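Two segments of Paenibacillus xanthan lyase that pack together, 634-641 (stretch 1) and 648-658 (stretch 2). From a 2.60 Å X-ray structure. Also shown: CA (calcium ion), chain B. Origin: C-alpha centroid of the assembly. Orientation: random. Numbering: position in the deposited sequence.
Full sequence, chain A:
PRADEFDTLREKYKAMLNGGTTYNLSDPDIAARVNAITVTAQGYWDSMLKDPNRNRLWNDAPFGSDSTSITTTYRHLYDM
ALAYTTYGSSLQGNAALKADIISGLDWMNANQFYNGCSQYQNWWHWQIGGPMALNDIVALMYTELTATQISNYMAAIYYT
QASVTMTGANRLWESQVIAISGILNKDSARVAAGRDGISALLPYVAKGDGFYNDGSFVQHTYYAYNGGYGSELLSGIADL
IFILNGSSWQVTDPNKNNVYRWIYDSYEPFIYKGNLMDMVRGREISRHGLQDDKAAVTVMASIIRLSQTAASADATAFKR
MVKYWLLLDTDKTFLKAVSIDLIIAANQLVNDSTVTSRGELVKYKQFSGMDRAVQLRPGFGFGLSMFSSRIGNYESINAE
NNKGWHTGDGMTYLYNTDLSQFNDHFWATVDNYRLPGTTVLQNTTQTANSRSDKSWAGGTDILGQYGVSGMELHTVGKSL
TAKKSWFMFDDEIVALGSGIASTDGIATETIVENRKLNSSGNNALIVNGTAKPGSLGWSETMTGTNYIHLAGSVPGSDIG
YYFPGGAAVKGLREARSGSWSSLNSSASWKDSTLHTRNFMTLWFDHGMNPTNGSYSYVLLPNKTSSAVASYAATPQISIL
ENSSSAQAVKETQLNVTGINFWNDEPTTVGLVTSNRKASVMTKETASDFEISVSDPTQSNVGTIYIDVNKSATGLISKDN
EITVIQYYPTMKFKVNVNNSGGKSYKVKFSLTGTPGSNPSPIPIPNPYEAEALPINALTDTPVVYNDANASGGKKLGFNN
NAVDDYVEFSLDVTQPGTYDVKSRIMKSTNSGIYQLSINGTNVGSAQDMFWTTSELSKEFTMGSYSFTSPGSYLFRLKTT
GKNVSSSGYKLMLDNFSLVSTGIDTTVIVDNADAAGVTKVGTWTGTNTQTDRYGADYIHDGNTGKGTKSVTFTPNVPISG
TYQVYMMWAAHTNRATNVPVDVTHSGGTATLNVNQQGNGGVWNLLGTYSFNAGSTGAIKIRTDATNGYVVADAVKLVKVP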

ATOM      1  N   THR A 634      18.883  22.191 -18.505  1.00 27.92           N
ATOM      2  CA  THR A 634      17.823  22.892 -17.805  1.00 23.34           C
ATOM      3  C   THR A 634      16.769  21.869 -17.377  1.00 21.06           C
ATOM      4  O   THR A 634      15.763  21.674 -18.056  1.00 24.33           O
ATOM      5  CB  THR A 634      17.213  24.025 -18.676  1.00 21.67           C
ATOM      6  OG1 THR A 634      16.889  23.514 -19.969  1.00 36.76           O
ATOM      7  CG2 THR A 634      18.213  25.141 -18.866  1.00 24.38           C
ATOM      8  N   PRO A 635      17.021  21.188 -16.250  1.00 20.69           N
ATOM      9  CA  PRO A 635      16.171  20.096 -15.764  1.00 22.01           C
ATOM     10  C   PRO A 635      14.799  20.596 -15.393  1.00 21.28           C
ATOM     11  O   PRO A 635      14.693  21.668 -14.812  1.00 21.10           O
ATOM     12  CB  PRO A 635      16.892  19.622 -14.498  1.00 22.08           C
ATOM     13  CG  PRO A 635      18.287  20.107 -14.641  1.00 25.34           C
ATOM     14  CD  PRO A 635      18.196  21.394 -15.391  1.00 19.55           C
ATOM     15  N   GLN A 636      13.771  19.819 -15.716  1.00 23.54           N
ATOM     16  CA  GLN A 636      12.410  20.160 -15.341  1.00 20.01           C
ATOM     17  C   GLN A 636      12.103  19.689 -13.915  1.00 22.25           C
ATOM     18  O   GLN A 636      10.969  19.818 -13.452  1.00 23.42           O
ATOM     19  CB  GLN A 636      11.411  19.541 -16.317  1.00 22.62           C
ATOM     20  CG  GLN A 636      11.766  19.701 -17.786  1.00 20.11           C
ATOM     21  CD  GLN A 636      10.917  18.815 -18.668  1.00 23.04           C
ATOM     22  OE1 GLN A 636      10.020  18.131 -18.190  1.00 27.37           O
ATOM     23  NE2 GLN A 636      11.202  18.810 -19.959  1.00 39.19           N
ATOM     24  N   ILE A 637      13.104  19.143 -13.222  1.00 19.11           N
ATOM     25  CA  ILE A 637      12.931  18.745 -11.819  1.00 16.77           C
ATOM     26  C   ILE A 637      13.953  19.412 -10.900  1.00 20.60           C
ATOM     27  O   ILE A 637      15.054  19.758 -11.327  1.00 27.14           O
ATOM     28  CB  ILE A 637      13.007  17.208 -11.623  1.00 15.60           C
ATOM     29  CG1 ILE A 637      14.375  16.679 -12.056  1.00 14.93           C
ATOM     30  CG2 ILE A 637      11.879  16.498 -12.372  1.00 14.85           C
ATOM     31  CD1 ILE A 637      15.296  16.349 -10.902  1.00 14.73           C
ATOM     32  N   SER A 638      13.585  19.587  -9.635  1.00 17.58           N
ATOM     33  CA  SER A 638      14.516  20.113  -8.644  1.00 19.72           C
ATOM     34  C   SER A 638      14.471  19.286  -7.376  1.00 19.89           C
ATOM     35  O   SER A 638      13.427  19.134  -6.754  1.00 22.72           O
ATOM     36  CB  SER A 638      14.218  21.572  -8.338  1.00 14.52           C
ATOM     37  OG  SER A 638      14.430  22.344  -9.502  1.00 32.74           O
ATOM     38  N   ILE A 639      15.612  18.734  -6.998  1.00 19.77           N
ATOM     39  CA  ILE A 639      15.660  17.914  -5.808  1.00 15.87           C
ATOM     40  C   ILE A 639      15.759  18.850  -4.618  1.00 18.80           C
ATOM     41  O   ILE A 639      16.737  19.580  -4.471  1.00 18.82           O
ATOM     42  CB  ILE A 639      16.820  16.901  -5.882  1.00 17.49           C
ATOM     43  CG1 ILE A 639      16.548  15.903  -7.015  1.00 16.06           C
ATOM     44  CG2 ILE A 639      16.984  16.165  -4.572  1.00 14.68           C
ATOM     45  CD1 ILE A 639      17.742  15.080  -7.419  1.00 16.59           C
ATOM     46  N   LEU A 640      14.716  18.850  -3.795  1.00 17.55           N
ATOM     47  CA  LEU A 640      14.618  19.773  -2.676  1.00 15.75           C
ATOM     48  C   LEU A 640      15.451  19.279  -1.516  1.00 15.77           C
ATOM     49  O   LEU A 640      16.019  20.077  -0.764  1.00 14.29           O
ATOM     50  CB  LEU A 640      13.159  19.933  -2.239  1.00 18.01           C
ATOM     51  CG  LEU A 640      12.197  20.355  -3.354  1.00 20.54           C
ATOM     52  CD1 LEU A 640      10.787  20.523  -2.825  1.00 19.29           C
ATOM     53  CD2 LEU A 640      12.668  21.628  -4.040  1.00 12.46           C
ATOM     54  N   GLU A 641      15.507  17.958  -1.376  1.00 17.12           N
ATOM     55  CA  GLU A 641      16.267  17.310  -0.317  1.00 15.04           C
ATOM     56  C   GLU A 641      16.420  15.851  -0.661  1.00 17.46           C
ATOM     57  O   GLU A 641      15.536  15.259  -1.271  1.00 19.89           O
ATOM     58  CB  GLU A 641      15.546  17.423   1.028  1.00 16.57           C
ATOM     59  CG  GLU A 641      16.290  16.794   2.203  1.00 16.13           C
ATOM     60  CD  GLU A 641      15.638  17.105   3.536  1.00 16.95           C
ATOM     61  OE1 GLU A 641      16.098  16.574   4.571  1.00 21.53           O
ATOM     62  OE2 GLU A 641      14.662  17.883   3.550  1.00 15.02           O
TER
HETATM   63 CA    CA B1101       8.533  16.710 -17.206  1.00 20.09          CA
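Stretch 2, residues 648-658: AVKETQLNVTG

Stretch 2 lies alongside stretch 1 as an antiparallel strand. Ala 648 to Glu 651 run against Ile 637 to Glu 641. The N-to-C directions differ by 154°, and the axes approach to 4.6 Å. Beyond Glu 651 the chain turns: Thr 652 to Leu 654 take helical phi/psi, Asn 655 has positive phi, and Val 656 to Gly 658 return as a strand. This returning strand pairs with the first one, with Val 649 N to Gly 658 O at 3.0 Å and Gly 658 N to Val 649 O at 2.8 Å. Residues 648-651 are therefore flanked by a strand on each edge.

The register is set by backbone hydrogen bonds. Ser 638 and Lys 650 bond both ways, Ser 638 N to Lys 650 O at 2.7 Å and Lys 650 N to Ser 638 O at 3.0 Å. The ladder extends past the strand, where Thr 652 N reaches Gln 636 O at 2.8 Å. At the other end, Ala 648 N bonds to Glu 641 O at 2.9 Å. A beta bulge lies here, because stretch 1 gains one residue between Ile 639 and Glu 641. Ala 648 O receives Leu 640 N at 2.8 Å and, weakly, Glu 641 N at 3.5 Å. Leu 640 has phi/psi of -80/-34, which breaks the extended run.

On the face that carries Ile 637, Ile 639, Val 649 and Glu 651, Val 649 touches both isoleucines. Its CG1 lies 4.0 Å from Ile 637 CB, and its CG2 lies 4.0 Å from Ile 639 CG1. Next along this face, Glu 651 CG packs 3.8 Å from Ile 637 CG2.

On the other face, with Ser 638, Glu 641, Ala 648 and Lys 650, the small Ala 648 leaves room for Leu 640, which comes in from the side. Ala 648 CB meets Leu 640 CB at 3.9 Å. The Leu 640 side chain extends past it across stretch 2. Leu 640 CD1 comes to 4.3 Å from Lys 650 CB and 3.8 Å from Thr 657 CG2, so one leucine reaches both strands of stretch 2. The end of the Lys 650 side chain then leads away, with all four chi angles t. Ser 638 OG lies 3.9 Å from Thr 652 CG2.

The turn end is closed by Gln 636 and a calcium ion. Gln 636 CB rests 3.8 Å from Gln 653 CG. Gln 636 OE1 lies 2.3 Å from the calcium ion CA, and Glu 651 OE1 lies 2.2 Å from the same ion; four further ligand atoms come from elsewhere in the structure. Both oxygens bind the calcium, which lets these two acceptors, Gln 636 OE1 and Glu 651 OE1, sit 3.2 Å apart; they are not hydrogen-bonded to each other. Glu 651 OE2 accepts Leu 654 N at 2.5 Å, tying the metal site to the turn.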

ATOM      1  N   ALA A 648      12.722  14.697  -1.401  1.00  9.49           N
ATOM      2  CA  ALA A 648      11.704  15.495  -2.060  1.00 11.69           C
ATOM      3  C   ALA A 648      12.154  16.004  -3.424  1.00 13.44           C
ATOM      4  O   ALA A 648      13.307  16.416  -3.607  1.00 11.94           O
ATOM      5  CB  ALA A 648      11.279  16.645  -1.165  1.00 14.16           C
ATOM      6  N   VAL A 649      11.229  15.945  -4.379  1.00 12.52           N
ATOM      7  CA  VAL A 649      11.470  16.384  -5.743  1.00 12.13           C
ATOM      8  C   VAL A 649      10.274  17.195  -6.238  1.00 13.72           C
ATOM      9  O   VAL A 649       9.117  16.835  -5.993  1.00 12.00           O
ATOM     10  CB  VAL A 649      11.700  15.179  -6.677  1.00 13.31           C
ATOM     11  CG1 VAL A 649      11.840  15.631  -8.143  1.00 12.20           C
ATOM     12  CG2 VAL A 649      12.911  14.393  -6.232  1.00 12.35           C
ATOM     13  N   LYS A 650      10.562  18.300  -6.914  1.00 13.95           N
ATOM     14  CA  LYS A 650       9.530  19.122  -7.532  1.00 17.07           C
ATOM     15  C   LYS A 650       9.745  19.162  -9.044  1.00 12.83           C
ATOM     16  O   LYS A 650      10.845  19.426  -9.509  1.00 13.30           O
ATOM     17  CB  LYS A 650       9.547  20.542  -6.948  1.00 14.92           C
ATOM     18  CG  LYS A 650       8.697  21.559  -7.727  1.00 20.17           C
ATOM     19  CD  LYS A 650       8.355  22.784  -6.883  1.00 16.29           C
ATOM     20  CE  LYS A 650       7.345  23.703  -7.595  1.00 33.06           C
ATOM     21  NZ  LYS A 650       6.809  24.796  -6.708  1.00 29.37           N
ATOM     22  N   GLU A 651       8.697  18.872  -9.802  1.00 14.27           N
ATOM     23  CA  GLU A 651       8.738  19.057 -11.244  1.00 17.52           C
ATOM     24  C   GLU A 651       8.230  20.465 -11.507  1.00 19.80           C
ATOM     25  O   GLU A 651       7.052  20.747 -11.295  1.00 20.39           O
ATOM     26  CB  GLU A 651       7.845  18.031 -11.934  1.00 17.91           C
ATOM     27  CG  GLU A 651       8.318  17.607 -13.320  1.00 21.88           C
ATOM     28  CD  GLU A 651       7.806  18.512 -14.439  1.00 25.96           C
ATOM     29  OE1 GLU A 651       8.128  18.221 -15.609  1.00 23.67           O
ATOM     30  OE2 GLU A 651       7.089  19.503 -14.159  1.00 21.57           O
ATOM     31  N   THR A 652       9.115  21.345 -11.963  1.00 19.19           N
ATOM     32  CA  THR A 652       8.807  22.777 -12.026  1.00 20.16           C
ATOM     33  C   THR A 652       7.910  23.205 -13.186  1.00 22.24           C
ATOM     34  O   THR A 652       7.408  24.330 -13.195  1.00 27.83           O
ATOM     35  CB  THR A 652      10.082  23.628 -12.043  1.00 14.19           C
ATOM     36  OG1 THR A 652      10.859  23.305 -13.207  1.00 19.01           O
ATOM     37  CG2 THR A 652      10.902  23.373 -10.779  1.00 11.81           C
ATOM     38  N   GLN A 653       7.717  22.327 -14.161  1.00 17.63           N
ATOM     39  CA  GLN A 653       6.779  22.603 -15.239  1.00 20.96           C
ATOM     40  C   GLN A 653       5.371  22.330 -14.745  1.00 23.26           C
ATOM     41  O   GLN A 653       4.463  23.136 -14.943  1.00 26.66           O
ATOM     42  CB  GLN A 653       7.053  21.700 -16.441  1.00 29.86           C
ATOM     43  CG  GLN A 653       8.452  21.803 -16.991  1.00 33.88           C
ATOM     44  CD  GLN A 653       8.558  22.814 -18.111  1.00 50.68           C
ATOM     45  OE1 GLN A 653       8.755  22.445 -19.274  1.00 56.05           O
ATOM     46  NE2 GLN A 653       8.433  24.100 -17.771  1.00 41.93           N
ATOM     47  N   LEU A 654       5.194  21.178 -14.106  1.00 24.80           N
ATOM     48  CA  LEU A 654       3.882  20.741 -13.636  1.00 23.62           C
ATOM     49  C   LEU A 654       3.497  21.416 -12.322  1.00 24.12           C
ATOM     50  O   LEU A 654       2.328  21.407 -11.916  1.00 20.09           O
ATOM     51  CB  LEU A 654       3.888  19.227 -13.430  1.00 17.01           C
ATOM     52  CG  LEU A 654       4.047  18.327 -14.651  1.00 20.74           C
ATOM     53  CD1 LEU A 654       4.133  16.876 -14.209  1.00 16.00           C
ATOM     54  CD2 LEU A 654       2.870  18.531 -15.573  1.00 21.83           C
ATOM     55  N   ASN A 655       4.491  21.991 -11.658  1.00 19.22           N
ATOM     56  CA  ASN A 655       4.337  22.434 -10.279  1.00 24.28           C
ATOM     57  C   ASN A 655       3.747  21.337  -9.390  1.00 21.63           C
ATOM     58  O   ASN A 655       2.866  21.579  -8.560  1.00 20.48           O
ATOM     59  CB  ASN A 655       3.538  23.735 -10.218  1.00 29.44           C
ATOM     60  CG  ASN A 655       4.251  24.870 -10.923  1.00 35.89           C
ATOM     61  OD1 ASN A 655       5.404  25.183 -10.602  1.00 38.57           O
ATOM     62  ND2 ASN A 655       3.588  25.469 -11.915  1.00 30.69           N
ATOM     63  N   VAL A 656       4.249  20.120  -9.597  1.00 24.30           N
ATOM     64  CA  VAL A 656       3.910  18.972  -8.765  1.00 17.78           C
ATOM     65  C   VAL A 656       5.117  18.622  -7.908  1.00 17.16           C
ATOM     66  O   VAL A 656       6.235  18.506  -8.416  1.00 18.98           O
ATOM     67  CB  VAL A 656       3.543  17.751  -9.617  1.00 14.47           C
ATOM     68  CG1 VAL A 656       3.485  16.497  -8.749  1.00 14.95           C
ATOM     69  CG2 VAL A 656       2.223  17.979 -10.334  1.00 15.78           C
ATOM     70  N   THR A 657       4.898  18.479  -6.606  1.00 13.91           N
ATOM     71  CA  THR A 657       5.981  18.130  -5.697  1.00 13.84           C
ATOM     72  C   THR A 657       5.657  16.814  -5.013  1.00 14.08           C
ATOM     73  O   THR A 657       4.525  16.589  -4.601  1.00 14.21           O
ATOM     74  CB  THR A 657       6.184  19.212  -4.615  1.00 18.42           C
ATOM     75  OG1 THR A 657       6.248  20.513  -5.224  1.00 21.34           O
ATOM     76  CG2 THR A 657       7.449  18.950  -3.832  1.00 12.90           C
ATOM     77  N   GLY A 658       6.648  15.934  -4.914  1.00 15.97           N
ATOM     78  CA  GLY A 658       6.494  14.696  -4.171  1.00 10.00           C
ATOM     79  C   GLY A 658       7.467  14.681  -3.005  1.00 13.43           C
ATOM     80  O   GLY A 658       8.627  15.090  -3.147  1.00 12.73           O
TER